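Local coordinates for protein SVS_variant_AS1 (Streptomyces sp. CWA1, PDB 6TJA) that is an engineered ancestral terpene cyclase related to spiroviolene synthase, which cyclises geranylgeranyl diphosphate to spiroviolene with loss of diphosphate, at the interface of chains A and B. Coordinates in Å, arbitrary orientation; residue numbers count along the deposited sequence, not the author numbering. Chains: chain A/B, SVS_variant_AS1.

Contact 1: the interface of chains A and B. Residues chain A 183, 218, 349-350, 352-353; chain B 112, 115.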
ATOM      1  N   LEU A 183      -1.414  13.507   3.986  1.00 25.37           N
ATOM      2  CA  LEU A 183      -1.188  13.160   2.570  1.00 28.11           C
ATOM      3  C   LEU A 183      -1.952  11.863   2.298  1.00 26.46           C
ATOM      4  O   LEU A 183      -2.527  11.727   1.236  1.00 28.01           O
ATOM      5  CB  LEU A 183       0.317  13.008   2.383  1.00 30.74           C
ATOM      6  CG  LEU A 183       0.884  12.844   0.970  1.00 35.90           C
ATOM      7  CD1 LEU A 183       0.562  14.029   0.057  1.00 35.08           C
ATOM      8  CD2 LEU A 183       2.400  12.684   1.098  1.00 39.40           C
ATOM      9  N   GLU A 218       1.546  13.978  -5.388  1.00 24.26           N
ATOM     10  CA  GLU A 218       1.598  14.260  -3.937  1.00 22.73           C
ATOM     11  C   GLU A 218       1.189  15.720  -3.699  1.00 22.40           C
ATOM     12  O   GLU A 218       0.392  15.962  -2.794  1.00 20.31           O
ATOM     13  CB  GLU A 218       2.969  13.876  -3.409  1.00 23.82           C
ATOM     14  CG  GLU A 218       3.152  12.378  -3.249  1.00 22.40           C
ATOM     15  CD  GLU A 218       4.214  12.006  -2.233  1.00 24.27           C
ATOM     16  OE1 GLU A 218       4.963  12.924  -1.820  1.00 26.18           O
ATOM     17  OE2 GLU A 218       4.306  10.805  -1.852  1.00 23.30           O
ATOM     18  N   SER A 349      10.085  15.896   5.092  1.00 25.90           N
ATOM     19  CA  SER A 349       9.483  14.744   4.374  1.00 27.49           C
ATOM     20  C   SER A 349       8.979  15.195   3.006  1.00 25.20           C
ATOM     21  O   SER A 349       8.778  14.310   2.165  1.00 23.16           O
ATOM     22  CB  SER A 349       8.362  14.044   5.131  1.00 30.29           C
ATOM     23  OG  SER A 349       8.891  13.118   6.068  1.00 45.70           O
ATOM     24  N   ILE A 350       8.791  16.493   2.780  1.00 22.67           N
ATOM     25  CA  ILE A 350       8.265  16.956   1.463  1.00 23.72           C
ATOM     26  C   ILE A 350       9.299  17.782   0.699  1.00 22.97           C
ATOM     27  O   ILE A 350       8.972  18.185  -0.436  1.00 23.73           O
ATOM     28  CB  ILE A 350       6.927  17.697   1.621  1.00 22.68           C
ATOM     29  CG1 ILE A 350       7.057  18.990   2.433  1.00 25.05           C
ATOM     30  CG2 ILE A 350       5.884  16.776   2.199  1.00 22.81           C
ATOM     31  CD1 ILE A 350       5.857  19.939   2.323  1.00 23.32           C
ATOM     32  N   TRP A 352      11.882  17.047  -0.902  1.00 23.68           N
ATOM     33  CA  TRP A 352      12.266  16.458  -2.211  1.00 23.76           C
ATOM     34  C   TRP A 352      11.324  16.936  -3.326  1.00 24.26           C
ATOM     35  O   TRP A 352      11.713  16.829  -4.507  1.00 22.85           O
ATOM     36  CB  TRP A 352      12.343  14.930  -2.133  1.00 24.07           C
ATOM     37  CG  TRP A 352      11.032  14.241  -1.933  1.00 25.92           C
ATOM     38  CD1 TRP A 352      10.396  13.983  -0.750  1.00 24.19           C
ATOM     39  CD2 TRP A 352      10.196  13.709  -2.969  1.00 23.37           C
ATOM     40  NE1 TRP A 352       9.229  13.321  -0.982  1.00 24.14           N
ATOM     41  CE2 TRP A 352       9.081  13.143  -2.336  1.00 23.87           C
ATOM     42  CE3 TRP A 352      10.282  13.669  -4.357  1.00 23.55           C
ATOM     43  CZ2 TRP A 352       8.050  12.556  -3.060  1.00 24.49           C
ATOM     44  CZ3 TRP A 352       9.282  13.049  -5.070  1.00 22.85           C
ATOM     45  CH2 TRP A 352       8.178  12.519  -4.429  1.00 23.03           C
ATOM     46  N   TRP A 353      10.150  17.501  -3.025  1.00 23.85           N
ATOM     47  CA  TRP A 353       9.316  18.080  -4.119  1.00 25.92           C
ATOM     48  C   TRP A 353      10.037  19.220  -4.853  1.00 25.95           C
ATOM     49  O   TRP A 353       9.632  19.523  -5.971  1.00 27.40           O
ATOM     50  CB  TRP A 353       7.974  18.578  -3.624  1.00 24.16           C
ATOM     51  CG  TRP A 353       7.091  17.536  -3.037  1.00 23.29           C
ATOM     52  CD1 TRP A 353       7.149  16.185  -3.188  1.00 24.45           C
ATOM     53  CD2 TRP A 353       5.995  17.801  -2.150  1.00 25.11           C
ATOM     54  NE1 TRP A 353       6.162  15.588  -2.442  1.00 24.04           N
ATOM     55  CE2 TRP A 353       5.431  16.553  -1.808  1.00 25.18           C
ATOM     56  CE3 TRP A 353       5.430  18.976  -1.636  1.00 24.37           C
ATOM     57  CZ2 TRP A 353       4.317  16.447  -0.971  1.00 26.87           C
ATOM     58  CZ3 TRP A 353       4.358  18.867  -0.780  1.00 25.48           C
ATOM     59  CH2 TRP A 353       3.809  17.617  -0.464  1.00 26.51           C
TER
ATOM     60  N   ARG B 112       7.179   6.500   4.999  1.00 20.64           N
ATOM     61  CA  ARG B 112       7.451   7.788   4.415  1.00 21.94           C
ATOM     62  C   ARG B 112       8.919   7.967   4.087  1.00 19.49           C
ATOM     63  O   ARG B 112       9.230   8.501   3.097  1.00 19.32           O
ATOM     64  CB  ARG B 112       6.935   8.941   5.249  1.00 19.91           C
ATOM     65  CG  ARG B 112       7.082  10.285   4.586  1.00 20.80           C
ATOM     66  CD  ARG B 112       6.159  10.460   3.397  1.00 22.62           C
ATOM     67  NE  ARG B 112       6.365  11.696   2.687  1.00 24.30           N
ATOM     68  CZ  ARG B 112       6.040  11.914   1.423  1.00 24.18           C
ATOM     69  NH1 ARG B 112       5.483  10.985   0.713  1.00 23.53           N
ATOM     70  NH2 ARG B 112       6.294  13.060   0.879  1.00 24.72           N
ATOM     71  N   GLU B 115       9.865   6.386   0.860  1.00 26.60           N
ATOM     72  CA  GLU B 115       9.271   7.037  -0.341  1.00 29.07           C
ATOM     73  C   GLU B 115       9.838   8.456  -0.532  1.00 29.07           C
ATOM     74  O   GLU B 115       9.679   9.013  -1.645  1.00 27.91           O
ATOM     75  CB  GLU B 115       7.747   7.111  -0.208  1.00 28.44           C
ATOM     76  CG  GLU B 115       7.062   5.755  -0.195  1.00 29.13           C
ATOM     77  CD  GLU B 115       5.563   5.752  -0.445  1.00 28.84           C
ATOM     78  OE1 GLU B 115       4.867   5.023   0.266  1.00 31.71           O
ATOM     79  OE2 GLU B 115       5.089   6.466  -1.352  1.00 33.47           O
TER
HETATM   80  O   HOH W   1       5.722   8.658  -2.872  1.00 29.23           O

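Contact 2: the interface of chains A and B. Residues chain A 209, 214, 218; chain B 115, 147.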
ATOM      1  N   HIS A 209       5.422   6.574 -13.081  1.00 28.43           N
ATOM      2  CA  HIS A 209       6.348   6.446 -11.971  1.00 28.71           C
ATOM      3  C   HIS A 209       7.542   7.394 -11.881  1.00 25.92           C
ATOM      4  O   HIS A 209       8.295   7.306 -10.990  1.00 25.21           O
ATOM      5  CB  HIS A 209       6.701   4.987 -11.734  1.00 29.13           C
ATOM      6  CG  HIS A 209       5.507   4.118 -11.557  1.00 28.84           C
ATOM      7  ND1 HIS A 209       4.524   4.390 -10.643  1.00 31.38           N
ATOM      8  CD2 HIS A 209       5.121   2.999 -12.193  1.00 28.69           C
ATOM      9  CE1 HIS A 209       3.599   3.463 -10.707  1.00 30.59           C
ATOM     10  NE2 HIS A 209       3.935   2.613 -11.647  1.00 27.25           N
ATOM     11  N   ARG A 214       5.129  11.664  -9.716  1.00 24.54           N
ATOM     12  CA  ARG A 214       4.840  11.280  -8.324  1.00 22.93           C
ATOM     13  C   ARG A 214       4.745  12.554  -7.469  1.00 23.20           C
ATOM     14  O   ARG A 214       3.794  12.688  -6.653  1.00 24.74           O
ATOM     15  CB  ARG A 214       5.936  10.304  -7.896  1.00 25.09           C
ATOM     16  CG  ARG A 214       5.633   9.578  -6.603  1.00 29.13           C
ATOM     17  CD  ARG A 214       4.431   8.663  -6.785  1.00 30.66           C
ATOM     18  NE  ARG A 214       3.791   8.739  -5.527  1.00 34.45           N
ATOM     19  CZ  ARG A 214       2.508   8.860  -5.318  1.00 35.01           C
ATOM     20  NH1 ARG A 214       1.654   8.861  -6.325  1.00 31.08           N
ATOM     21  NH2 ARG A 214       2.106   8.919  -4.060  1.00 35.64           N
ATOM     22  N   GLU A 218       1.546  13.978  -5.388  1.00 24.26           N
ATOM     23  CA  GLU A 218       1.598  14.260  -3.937  1.00 22.73           C
ATOM     24  C   GLU A 218       1.189  15.720  -3.699  1.00 22.40           C
ATOM     25  O   GLU A 218       0.392  15.962  -2.794  1.00 20.31           O
ATOM     26  CB  GLU A 218       2.969  13.876  -3.409  1.00 23.82           C
ATOM     27  CG  GLU A 218       3.152  12.378  -3.249  1.00 22.40           C
ATOM     28  CD  GLU A 218       4.214  12.006  -2.233  1.00 24.27           C
ATOM     29  OE1 GLU A 218       4.963  12.924  -1.820  1.00 26.18           O
ATOM     30  OE2 GLU A 218       4.306  10.805  -1.852  1.00 23.30           O
TER
ATOM     31  N   GLU B 115       9.865   6.386   0.860  1.00 26.60           N
ATOM     32  CA  GLU B 115       9.271   7.037  -0.341  1.00 29.07           C
ATOM     33  C   GLU B 115       9.838   8.456  -0.532  1.00 29.07           C
ATOM     34  O   GLU B 115       9.679   9.013  -1.645  1.00 27.91           O
ATOM     35  CB  GLU B 115       7.747   7.111  -0.208  1.00 28.44           C
ATOM     36  CG  GLU B 115       7.062   5.755  -0.195  1.00 29.13           C
ATOM     37  CD  GLU B 115       5.563   5.752  -0.445  1.00 28.84           C
ATOM     38  OE1 GLU B 115       4.867   5.023   0.266  1.00 31.71           O
ATOM     39  OE2 GLU B 115       5.089   6.466  -1.352  1.00 33.47           O
ATOM     40  N   ARG B 147       8.713   1.533  -7.219  1.00 23.62           N
ATOM     41  CA  ARG B 147       7.313   1.713  -6.761  1.00 25.59           C
ATOM     42  C   ARG B 147       6.739   0.361  -6.333  1.00 21.63           C
ATOM     43  O   ARG B 147       6.108   0.313  -5.278  1.00 20.10           O
ATOM     44  CB  ARG B 147       6.406   2.397  -7.784  1.00 26.91           C
ATOM     45  CG  ARG B 147       6.525   3.902  -7.768  1.00 34.05           C
ATOM     46  CD  ARG B 147       6.370   4.480  -6.383  1.00 34.24           C
ATOM     47  NE  ARG B 147       5.002   4.723  -6.026  1.00 36.93           N
ATOM     48  CZ  ARG B 147       4.627   5.308  -4.886  1.00 40.71           C
ATOM     49  NH1 ARG B 147       5.534   5.691  -3.993  1.00 41.24           N
ATOM     50  NH2 ARG B 147       3.343   5.515  -4.659  1.00 43.12           N
TER
HETATM   51  O   HOH W   2       5.722   8.658  -2.872  1.00 29.23           O

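Contact 3: the interface of chains A and B. Residues chain A 143-144, 147; chain B 209, 214.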
ATOM      1  N   PRO A 143      -5.724  -4.404 -15.512  1.00 27.15           N
ATOM      2  CA  PRO A 143      -5.150  -4.904 -14.266  1.00 26.19           C
ATOM      3  C   PRO A 143      -4.110  -3.920 -13.687  1.00 27.41           C
ATOM      4  O   PRO A 143      -4.082  -3.753 -12.482  1.00 24.42           O
ATOM      5  CB  PRO A 143      -4.553  -6.270 -14.689  1.00 28.39           C
ATOM      6  CG  PRO A 143      -5.435  -6.727 -15.895  1.00 27.16           C
ATOM      7  CD  PRO A 143      -5.752  -5.424 -16.595  1.00 26.77           C
ATOM      8  N   THR A 144      -3.308  -3.273 -14.538  1.00 27.07           N
ATOM      9  CA  THR A 144      -2.308  -2.260 -14.110  1.00 28.87           C
ATOM     10  C   THR A 144      -3.018  -1.109 -13.395  1.00 28.54           C
ATOM     11  O   THR A 144      -2.593  -0.736 -12.299  1.00 27.09           O
ATOM     12  CB  THR A 144      -1.479  -1.748 -15.295  1.00 28.01           C
ATOM     13  OG1 THR A 144      -0.715  -2.845 -15.794  1.00 27.99           O
ATOM     14  CG2 THR A 144      -0.535  -0.639 -14.890  1.00 29.21           C
ATOM     15  N   ARG A 147      -4.418  -2.110 -10.044  1.00 27.72           N
ATOM     16  CA  ARG A 147      -3.389  -2.252  -8.990  1.00 28.85           C
ATOM     17  C   ARG A 147      -2.974  -0.865  -8.506  1.00 26.73           C
ATOM     18  O   ARG A 147      -2.739  -0.718  -7.310  1.00 28.91           O
ATOM     19  CB  ARG A 147      -2.175  -3.041  -9.468  1.00 32.93           C
ATOM     20  CG  ARG A 147      -2.416  -4.538  -9.588  1.00 40.40           C
ATOM     21  CD  ARG A 147      -2.910  -5.247  -8.337  1.00 39.83           C
ATOM     22  NE  ARG A 147      -1.908  -5.402  -7.296  1.00 41.44           N
ATOM     23  CZ  ARG A 147      -2.169  -5.860  -6.072  1.00 42.60           C
ATOM     24  NH1 ARG A 147      -3.409  -6.176  -5.738  1.00 41.84           N
ATOM     25  NH2 ARG A 147      -1.187  -6.005  -5.195  1.00 43.36           N
TER
ATOM     26  N   HIS B 209       1.070  -7.528 -13.579  1.00 27.50           N
ATOM     27  CA  HIS B 209      -0.246  -7.344 -12.921  1.00 25.95           C
ATOM     28  C   HIS B 209      -1.339  -8.253 -13.502  1.00 27.34           C
ATOM     29  O   HIS B 209      -2.484  -8.156 -13.026  1.00 26.66           O
ATOM     30  CB  HIS B 209      -0.613  -5.867 -12.999  1.00 27.36           C
ATOM     31  CG  HIS B 209       0.420  -5.004 -12.358  1.00 29.63           C
ATOM     32  ND1 HIS B 209       0.878  -5.244 -11.058  1.00 29.96           N
ATOM     33  CD2 HIS B 209       1.090  -3.911 -12.825  1.00 29.46           C
ATOM     34  CE1 HIS B 209       1.792  -4.328 -10.747  1.00 31.28           C
ATOM     35  NE2 HIS B 209       1.941  -3.486 -11.830  1.00 30.44           N
ATOM     36  N   ARG B 214      -0.331 -12.460 -10.193  1.00 26.45           N
ATOM     37  CA  ARG B 214      -0.634 -11.991  -8.818  1.00 27.76           C
ATOM     38  C   ARG B 214      -0.952 -13.208  -7.945  1.00 28.64           C
ATOM     39  O   ARG B 214      -0.381 -13.315  -6.870  1.00 26.39           O
ATOM     40  CB  ARG B 214      -1.783 -10.981  -8.830  1.00 27.71           C
ATOM     41  CG  ARG B 214      -1.859 -10.129  -7.569  1.00 32.43           C
ATOM     42  CD  ARG B 214      -0.552  -9.366  -7.288  1.00 33.05           C
ATOM     43  NE  ARG B 214      -0.577  -9.210  -5.872  1.00 39.33           N
ATOM     44  CZ  ARG B 214       0.440  -9.252  -5.053  1.00 36.82           C
ATOM     45  NH1 ARG B 214       1.687  -9.391  -5.463  1.00 34.39           N
ATOM     46  NH2 ARG B 214       0.170  -9.082  -3.784  1.00 47.83           N
TER

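Contact 1: the interface of chains A and B
B:Arg112 of helix 100-115 reaches across to chain A and pairs with A:Glu218 of helix 211-231. The salt bridge is end-on and two-pronged. NH1 of the guanidinium gives a hydrogen bond to carboxylate OE2 at 2.8 Å, and NH2 gives one to OE1 at 3.0 Å. Both oxygens are met on their syn side, somewhat out of the carboxylate plane. The two flat groups are turned 32° against each other. CG of B:Arg112 stands anti to the backbone N (chi1 -174°), and a bend at chi2 (70°) carries the guanidinium to the acid.

Further hydrogen bonds fix both partners. B:Arg112 NH2 also bonds to the backbone O of A:Ser349 at 3.1 Å, approaching from above the carbonyl plane. Within chain A, the indole NE1 of A:Trp353 donates to A:Glu218 OE1 at 3.0 Å. OE1 accepts it with its anti lone pair and so is held by donors from both chains. This second-shell bond should limit rotation of the carboxylate.

Water adds a link to B:Glu115. Water 1 lies between its OE2 and OE2 of A:Glu218. Bridging in this way may ease the closeness of the two acids.

Apolar contact comes from A:Leu183, whose side chain crosses B:Arg112 at about a right angle. Its methyl CD2 sits over one guanidinium face, toward the rim, 3.7 Å from CZ of B:Arg112.

Contact 2: the interface of chains A and B
A:Arg214 meets B:Arg147 from one helix to another, 211-231 against 143-169, while A:His209 joins from a loop with phi -88°. The arginine side chains cross at about a right angle. Their guanidinium groups nevertheless lie face to face, 24° from parallel and offset toward their rims. NE of A:Arg214 is 3.4 Å from NH2 of B:Arg147.

Acids beside this pair of like charges probably offset it. NH1 of B:Arg147 donates to OE2 of B:Glu115 at 2.8 Å, in the guanidinium plane but from above the carboxylate plane. A:Arg214 NH2 forms a longer salt bridge to A:Glu218 OE2 at 3.6 Å. Its NE bonds almost straight to water 2, at 3.3 Å from the water O. The same water binds OE2 of B:Glu115 (2.7 Å), linking A:Arg214 to chain B.

CG of B:Arg147, anti to the carbonyl carbon (chi1 -82°), lies 3.5 Å from ND1 of A:His209, with CB over the ring face near the rim. Bends at chi2 and chi3 turn the guanidinium to A:Arg214. A leucine in place of B:Arg147 would probably leave B:Glu115 without its charged mate and the guanidinium face of A:Arg214 without its cover.

The site joins the two chains of the deposited dimer through overlapping arginines and watered charges, perhaps also in a biological dimer.

Contact 3: the interface of chains A and B
The first turn of helix 143-169 in chain A forms this contact, with A:Pro143, A:Thr144 and A:Arg147 set against B:His209 and B:Arg214. B:His209 lies in the loop just ahead of helix 211-229, which carries B:Arg214. The imidazole of B:His209 fits beside the start of the chain A helix. Its CD2 is 3.6 Å from the hydroxyl OG1 of A:Thr144. CG of A:Arg147 lies above the ring plane, outside the rim, 3.7 Å from ND1 of B:His209. CB of A:Arg147 stands over the same face, toward the rim. The backbone O of B:His209 meets CB of A:Pro143 at 3.3 Å.

Beyond the histidine, A:Arg147 turns to B:Arg214. Bends at chi2 (-56°) and chi3 (-72°) fold the chain past the ring and bring its guanidinium alongside B:Arg214. NH2 of A:Arg147 lies 3.3 Å from NE of B:Arg214. NE of B:Arg214 sits above one face of the A:Arg147 guanidinium, offset toward the rim, and the two planes are 28° apart. The side chains themselves cross at about a right angle.

The histidine thus packs against a helix start while the arginines overlap beside it. This fit of helix to loop is likely to steady the register of the two chains in the deposited dimer.

Contact 1 and contact 2 are neighbours, their C-alpha centres about 9 Å apart. They share A:Glu218 and B:Glu115, and one water serves both. Contact 3 is about 17 Å from contact 2 and about 25 Å from contact 1. It pairs the same positions as contact 2, Arg147 with His209 and Arg214, with the chains exchanged. The interface is two-fold symmetric, so contact 1 also has its twin. Helix 143-169 and the helix starting at 211 therefore line the joint from both chains. A mixed polar and charged surface repeated about the axis fits a homodimer, though the structure alone does not show it in solution.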